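Local coordinates for probable oxidoreductase protein (Rhizobium etli, PDB 4FB5) that probably acts as a nucleotide-binding oxidoreductase of the GFO/IDH/MocA family, at residues 44-47 / 48-52; 100-103 / 104-108; 164-168 / 169-173. All blocks are in the same frame, centred on the assembly; numbering follows the deposited sequence.

Contact 1 (44-47 / 48-52); sequences WNAV and KTVFG
Ala46 O receives Val50 N in the opening turn of a short helix, and the bond is almost straight: 3.1 Å with an angle of 176° at the hydrogen. One residue on, Phe51 N gives its hydrogen to Val47 O at 2.7 Å. Ala46 is the N-cap, so these are the first two i to i+4 bonds of the helix. The third runs from Gly52 N to Lys48 O, where the positive phi of the glycine breaks the helical path. Lys48 N does not reach the carbonyl four residues back, Trp44 O, directly; water 1 accepts from Lys48 N at 2.7 Å and donates to Trp44 O at 3.1 Å, bridging the two helices. Apolar contact across the turn is slight, Ala46 CB to Val50 CG2 at 4.4 Å and Val47 CG1 to Phe51 CD2 at 4.3 Å. Val50 CG2, anti to the carbonyl carbon, lies beside Ala46 O, and Val47 O at the edge of the Phe51 ring, in its plane. Phe51 O is bonded by Arg331 NH2 and Trp44 NE1 by Ser99 OG; Asn45 O is met by Asn45 ND2 of a second subunit, and Val50 O by Lys38 NZ of that subunit. The turn joins helix 35-44 to helix 47-51 within the Rossmann domain, with Val47 and Phe51 packed on helix 344-358 and Thr49 and Val50 on the second subunit.

Contact 2 (100-103 / 104-108); sequences VTTP and NQFHA
The loop between strand 97-100 and helix 107-116 is a strand-to-helix connection of the parallel-sheet domain, and in it the imidazole of His107 reaches back to Thr102. His107 NE2 donates to Thr102 O at 3.0 Å, but the angle of 124° at the hydrogen makes this a weak bond. Packing on its face and edge probably adds to the weak bond in placing the ring. Pro103 O sits over the centre of one face, 3.8 Å above the plane, while Val100 CG1 comes to the edge at CD2, 3.7 Å away. CG of His107 stands anti to its own carbonyl carbon (chi1 -65°), which carries the imidazole back alongside the loop. Shortening His107 to alanine is likely to leave Thr102 O without this weak donor and to open a gap between Val100 CG1 and the carbonyl of Pro103.

The parallel sheet to which the strand belongs is that of a Rossmann fold, with strand 97-100 between 27-31 and 120-123. Thr102 touches Ile31, next to the glycine-rich turn whose pattern is consistent with dinucleotide binding. Its hydroxyl takes the crowded position between backbone N and carbonyl carbon (chi1 54°), and OG1 consequently faces CB of Phe106 at 3.5 Å.

Pro103 O also accepts Phe106 N at 3.1 Å, with the donor standing above the carbonyl plane. The two side chains run side by side in the same direction, Pro103 CD lying 3.7 Å from Phe106 CD2, and Pro103 CB meets the phenyl ring at its edge. On the same proline, Gln105 OE1 comes within 3.6 Å of Pro103 CB.

Contact 3 (164-168 / 169-173); sequences RKLVG and DGVIG
A Schellman motif ends helix 158-168, with Gly170 as its C-prime residue, and its defining pair of bonds joins the last helical turn to the loop that follows. Val171 N donates to Leu166 O at 3.0 Å, the six-to-one bond of the motif, with the donor tilted 21° from the carbonyl plane. Inside it Gly170 N points to Val167 O, also at 3.0 Å, though the angle of 132° at the hydrogen makes this bond weak. The positive phi of Gly170 reverses the chain here and favours a residue without a side chain. Asp169 N closes the last regular turn on Lys165 O at 3.0 Å and has a second, weak bond to Leu166 O, which therefore receives two amides.

The reversal has the hydrophobic pairing familiar from Schellman ends. Leu166 and Val171 meet where their side chains cross, CB to CB at 4.1 Å. Val171 CG2 lies anti to its carbonyl carbon and leans over Leu166 O. Both residues also pack on strand 302-307 of the large mixed sheet, Leu166 against Phe303 and Leu305 and Val171 against Gln307, and the turn carries the chain on toward strand 175-183 of the same sheet. Glu314 of a third subunit packs on Leu166 as well.

Gly170 through Gly173 forms a type I beta turn, closed by Gly173 N on Gly170 O. On the exposed side a salt bridge spans the helix end. Lys165 runs extended from CG anti to its backbone N (chi1 -175°) and bends only at its last torsion, which sets NZ 3.6 Å from Asp169 OD2.

In the fold
All three contacts are short-range joints at helix ends, yet each meets different surroundings. Contacts 1 and 2 belong to the Rossmann domain, their nearest atoms about 7 Å apart, and contact 3 lies in the C-terminal domain, its centre 37 Å from that of contact 2. Contact 1 is the most buried, wedged between helix 344-358 and a second subunit, and relies on backbone bonds and a water. Contact 2 runs from a buried valine and histidine to an exposed proline and glutamine, and is the one contact in which a side chain, His107, makes a hydrogen bond across its two segments, a weak one. Contact 3 pairs an apolar face against the large sheet with a charged pair at the surface.

Contact 1 (44-47 / 48-52)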
# COMPACT_ATOMS: atom_id res chain seq x y z
N TRP A 44 24.18 21.28 11.83
CA TRP A 44 25.47 22.01 11.79
C TRP A 44 26.64 21.04 12.05
O TRP A 44 27.69 21.11 11.39
CB TRP A 44 25.50 23.19 12.78
CG TRP A 44 24.69 24.41 12.41
CD1 TRP A 44 23.61 24.94 13.10
CD2 TRP A 44 24.89 25.25 11.27
NE1 TRP A 44 23.14 26.07 12.45
CE2 TRP A 44 23.92 26.28 11.33
CE3 TRP A 44 25.80 25.24 10.21
CZ2 TRP A 44 23.84 27.28 10.37
CZ3 TRP A 44 25.72 26.25 9.25
CH2 TRP A 44 24.76 27.25 9.34
N ASN A 45 26.42 20.10 12.96
CA ASN A 45 27.46 19.13 13.28
C ASN A 45 27.71 18.12 12.18
O ASN A 45 28.64 17.33 12.30
CB ASN A 45 27.12 18.45 14.61
CG ASN A 45 28.18 17.48 15.07
OD1 ASN A 45 29.35 17.85 15.29
ND2 ASN A 45 27.78 16.21 15.27
N ALA A 46 26.93 18.12 11.09
CA ALA A 46 27.06 17.02 10.14
C ALA A 46 27.20 17.40 8.69
O ALA A 46 27.67 16.59 7.90
CB ALA A 46 25.90 16.06 10.29
N VAL A 47 26.75 18.59 8.32
CA VAL A 47 26.84 19.02 6.93
C VAL A 47 28.12 18.60 6.28
O VAL A 47 28.10 18.04 5.17
CB VAL A 47 26.84 20.53 6.73
CG1 VAL A 47 25.67 20.94 5.89
CG2 VAL A 47 26.95 21.29 8.06
N LYS A 48 29.24 18.90 6.95
CA LYS A 48 30.51 18.72 6.29
C LYS A 48 30.81 17.29 6.05
O LYS A 48 31.13 16.95 4.92
CB LYS A 48 31.68 19.42 6.98
CG LYS A 48 32.90 19.62 6.06
CD LYS A 48 34.14 19.84 6.91
CE LYS A 48 35.30 20.48 6.13
NZ LYS A 48 36.08 19.42 5.42
N THR A 49 30.73 16.44 7.07
CA THR A 49 30.93 15.00 6.83
C THR A 49 30.04 14.38 5.75
O THR A 49 30.51 13.60 4.93
CB THR A 49 30.79 14.16 8.08
OG1 THR A 49 31.55 14.75 9.14
CG2 THR A 49 31.31 12.78 7.78
N VAL A 50 28.75 14.73 5.73
CA VAL A 50 27.85 14.31 4.67
C VAL A 50 28.23 14.88 3.30
O VAL A 50 28.42 14.12 2.33
CB VAL A 50 26.41 14.74 4.97
CG1 VAL A 50 25.47 14.29 3.83
CG2 VAL A 50 25.98 14.17 6.27
N PHE A 51 28.30 16.20 3.21
CA PHE A 51 28.44 16.87 1.93
C PHE A 51 29.88 16.99 1.44
O PHE A 51 30.12 16.79 0.24
CB PHE A 51 27.76 18.24 1.96
CG PHE A 51 26.30 18.20 1.63
CD1 PHE A 51 25.87 18.15 0.31
CD2 PHE A 51 25.34 18.18 2.63
CE1 PHE A 51 24.50 18.09 0.01
CE2 PHE A 51 23.98 18.13 2.33
CZ PHE A 51 23.57 18.08 1.02
N GLY A 52 30.83 17.32 2.32
CA GLY A 52 32.27 17.29 1.96
C GLY A 52 32.87 18.54 1.29
O GLY A 52 34.07 18.75 1.32
O HOH W 1 29.64 19.53 9.57

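Contact 2 (100-103 / 104-108)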
# COMPACT_ATOMS: atom_id res chain seq x y z
N VAL A 100 17.90 30.72 14.91
CA VAL A 100 16.79 30.99 15.83
C VAL A 100 15.82 29.85 15.77
O VAL A 100 15.34 29.53 14.71
CB VAL A 100 16.04 32.27 15.49
CG1 VAL A 100 15.02 32.54 16.53
CG2 VAL A 100 17.01 33.44 15.42
N THR A 101 15.54 29.23 16.90
CA THR A 101 14.65 28.07 16.95
C THR A 101 13.82 28.15 18.17
O THR A 101 13.39 27.13 18.68
CB THR A 101 15.41 26.73 17.08
OG1 THR A 101 16.07 26.68 18.35
CG2 THR A 101 16.44 26.56 16.01
N THR A 102 13.63 29.36 18.67
CA THR A 102 12.83 29.63 19.85
C THR A 102 11.36 29.63 19.47
O THR A 102 11.02 29.33 18.33
CB THR A 102 13.19 31.00 20.45
OG1 THR A 102 13.08 32.02 19.43
CG2 THR A 102 14.62 30.99 21.01
N PRO A 103 10.48 29.95 20.43
CA PRO A 103 9.07 29.98 20.07
C PRO A 103 8.68 31.12 19.13
O PRO A 103 9.37 32.13 19.07
CB PRO A 103 8.39 30.15 21.42
CG PRO A 103 9.32 29.48 22.35
CD PRO A 103 10.67 29.88 21.88
N ASN A 104 7.59 30.92 18.40
CA ASN A 104 7.07 31.90 17.44
C ASN A 104 7.22 33.38 17.85
O ASN A 104 7.84 34.15 17.13
CB ASN A 104 5.61 31.56 17.05
CG ASN A 104 5.47 30.20 16.35
OD1 ASN A 104 6.41 29.40 16.31
ND2 ASN A 104 4.29 29.95 15.78
N GLN A 105 6.69 33.75 19.01
CA GLN A 105 6.65 35.18 19.47
C GLN A 105 7.98 35.90 19.41
O GLN A 105 8.03 37.10 19.21
CB GLN A 105 6.13 35.33 20.90
CG GLN A 105 5.02 34.36 21.28
CD GLN A 105 5.58 33.03 21.77
OE1 GLN A 105 6.53 33.02 22.59
NE2 GLN A 105 5.00 31.90 21.28
N PHE A 106 9.04 35.12 19.61
CA PHE A 106 10.38 35.64 19.77
C PHE A 106 11.10 35.86 18.46
O PHE A 106 12.01 36.69 18.41
CB PHE A 106 11.19 34.70 20.65
CG PHE A 106 10.65 34.58 22.05
CD1 PHE A 106 10.91 35.58 23.01
CD2 PHE A 106 9.89 33.48 22.43
CE1 PHE A 106 10.41 35.48 24.32
CE2 PHE A 106 9.38 33.35 23.74
CZ PHE A 106 9.65 34.36 24.69
N HIS A 107 10.69 35.13 17.41
CA HIS A 107 11.41 35.20 16.12
C HIS A 107 11.73 36.63 15.68
O HIS A 107 12.90 36.98 15.53
CB HIS A 107 10.67 34.47 15.00
CG HIS A 107 10.56 33.00 15.21
ND1 HIS A 107 9.46 32.28 14.82
CD2 HIS A 107 11.40 32.11 15.79
CE1 HIS A 107 9.63 31.01 15.13
NE2 HIS A 107 10.80 30.88 15.73
N ALA A 108 10.71 37.45 15.49
CA ALA A 108 10.91 38.84 15.04
C ALA A 108 12.05 39.53 15.77
O ALA A 108 13.02 39.97 15.14
CB ALA A 108 9.63 39.65 15.19

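Contact 3 (164-168 / 169-173)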
# COMPACT_ATOMS: atom_id res chain seq x y z
N ARG A 164 10.09 18.31 -8.74
CA ARG A 164 10.23 19.60 -9.42
C ARG A 164 10.83 19.44 -10.78
O ARG A 164 10.29 19.97 -11.74
CB ARG A 164 11.13 20.51 -8.64
CG ARG A 164 10.84 21.92 -8.86
CD ARG A 164 11.73 22.72 -7.99
NE ARG A 164 12.82 23.31 -8.75
CZ ARG A 164 12.85 24.58 -9.11
NH1 ARG A 164 11.85 25.40 -8.79
NH2 ARG A 164 13.87 25.04 -9.78
N LYS A 165 11.92 18.67 -10.86
CA LYS A 165 12.56 18.38 -12.12
C LYS A 165 11.62 17.69 -13.14
O LYS A 165 11.45 18.21 -14.26
CB LYS A 165 13.84 17.56 -11.91
CG LYS A 165 14.69 17.27 -13.19
CD LYS A 165 16.03 16.56 -12.82
CE LYS A 165 16.61 15.70 -13.96
NZ LYS A 165 16.83 16.49 -15.25
N LEU A 166 11.00 16.57 -12.79
CA LEU A 166 10.03 15.99 -13.72
C LEU A 166 8.96 17.01 -14.19
O LEU A 166 8.68 17.12 -15.39
CB LEU A 166 9.32 14.80 -13.12
CG LEU A 166 10.16 13.67 -12.55
CD1 LEU A 166 9.25 12.62 -11.93
CD2 LEU A 166 10.95 13.10 -13.65
N VAL A 167 8.39 17.76 -13.26
CA VAL A 167 7.38 18.74 -13.63
C VAL A 167 7.97 19.80 -14.60
O VAL A 167 7.37 20.07 -15.67
CB VAL A 167 6.75 19.45 -12.43
CG1 VAL A 167 5.80 20.47 -12.90
CG2 VAL A 167 6.03 18.46 -11.61
N GLY A 168 9.13 20.36 -14.23
CA GLY A 168 9.78 21.38 -15.03
C GLY A 168 9.99 20.90 -16.46
O GLY A 168 9.81 21.66 -17.41
N ASP A 169 10.34 19.63 -16.61
CA ASP A 169 10.74 19.10 -17.88
C ASP A 169 9.55 18.64 -18.70
O ASP A 169 9.66 17.78 -19.59
CB ASP A 169 11.70 17.93 -17.66
CG ASP A 169 13.06 18.38 -17.14
OD1 ASP A 169 13.17 19.55 -16.67
OD2 ASP A 169 14.01 17.53 -17.17
N GLY A 170 8.39 19.20 -18.39
CA GLY A 170 7.17 18.74 -19.03
C GLY A 170 6.88 17.24 -18.97
O GLY A 170 6.14 16.76 -19.80
N VAL A 171 7.39 16.50 -17.99
CA VAL A 171 7.13 15.06 -17.99
C VAL A 171 5.65 14.71 -17.83
O VAL A 171 5.19 13.76 -18.44
CB VAL A 171 7.96 14.27 -16.93
CG1 VAL A 171 7.51 12.79 -16.89
CG2 VAL A 171 9.48 14.39 -17.24
N ILE A 172 4.89 15.47 -17.04
CA ILE A 172 3.44 15.24 -17.00
C ILE A 172 2.59 16.28 -17.78
O ILE A 172 1.32 16.32 -17.67
CB ILE A 172 2.93 15.01 -15.56
CG1 ILE A 172 3.27 16.20 -14.68
CG2 ILE A 172 3.56 13.73 -14.97
CD1 ILE A 172 2.51 16.22 -13.39
N GLY A 173 3.25 17.09 -18.62
CA GLY A 173 2.52 18.06 -19.45
C GLY A 173 2.27 19.30 -18.62
O GLY A 173 3.06 19.65 -17.72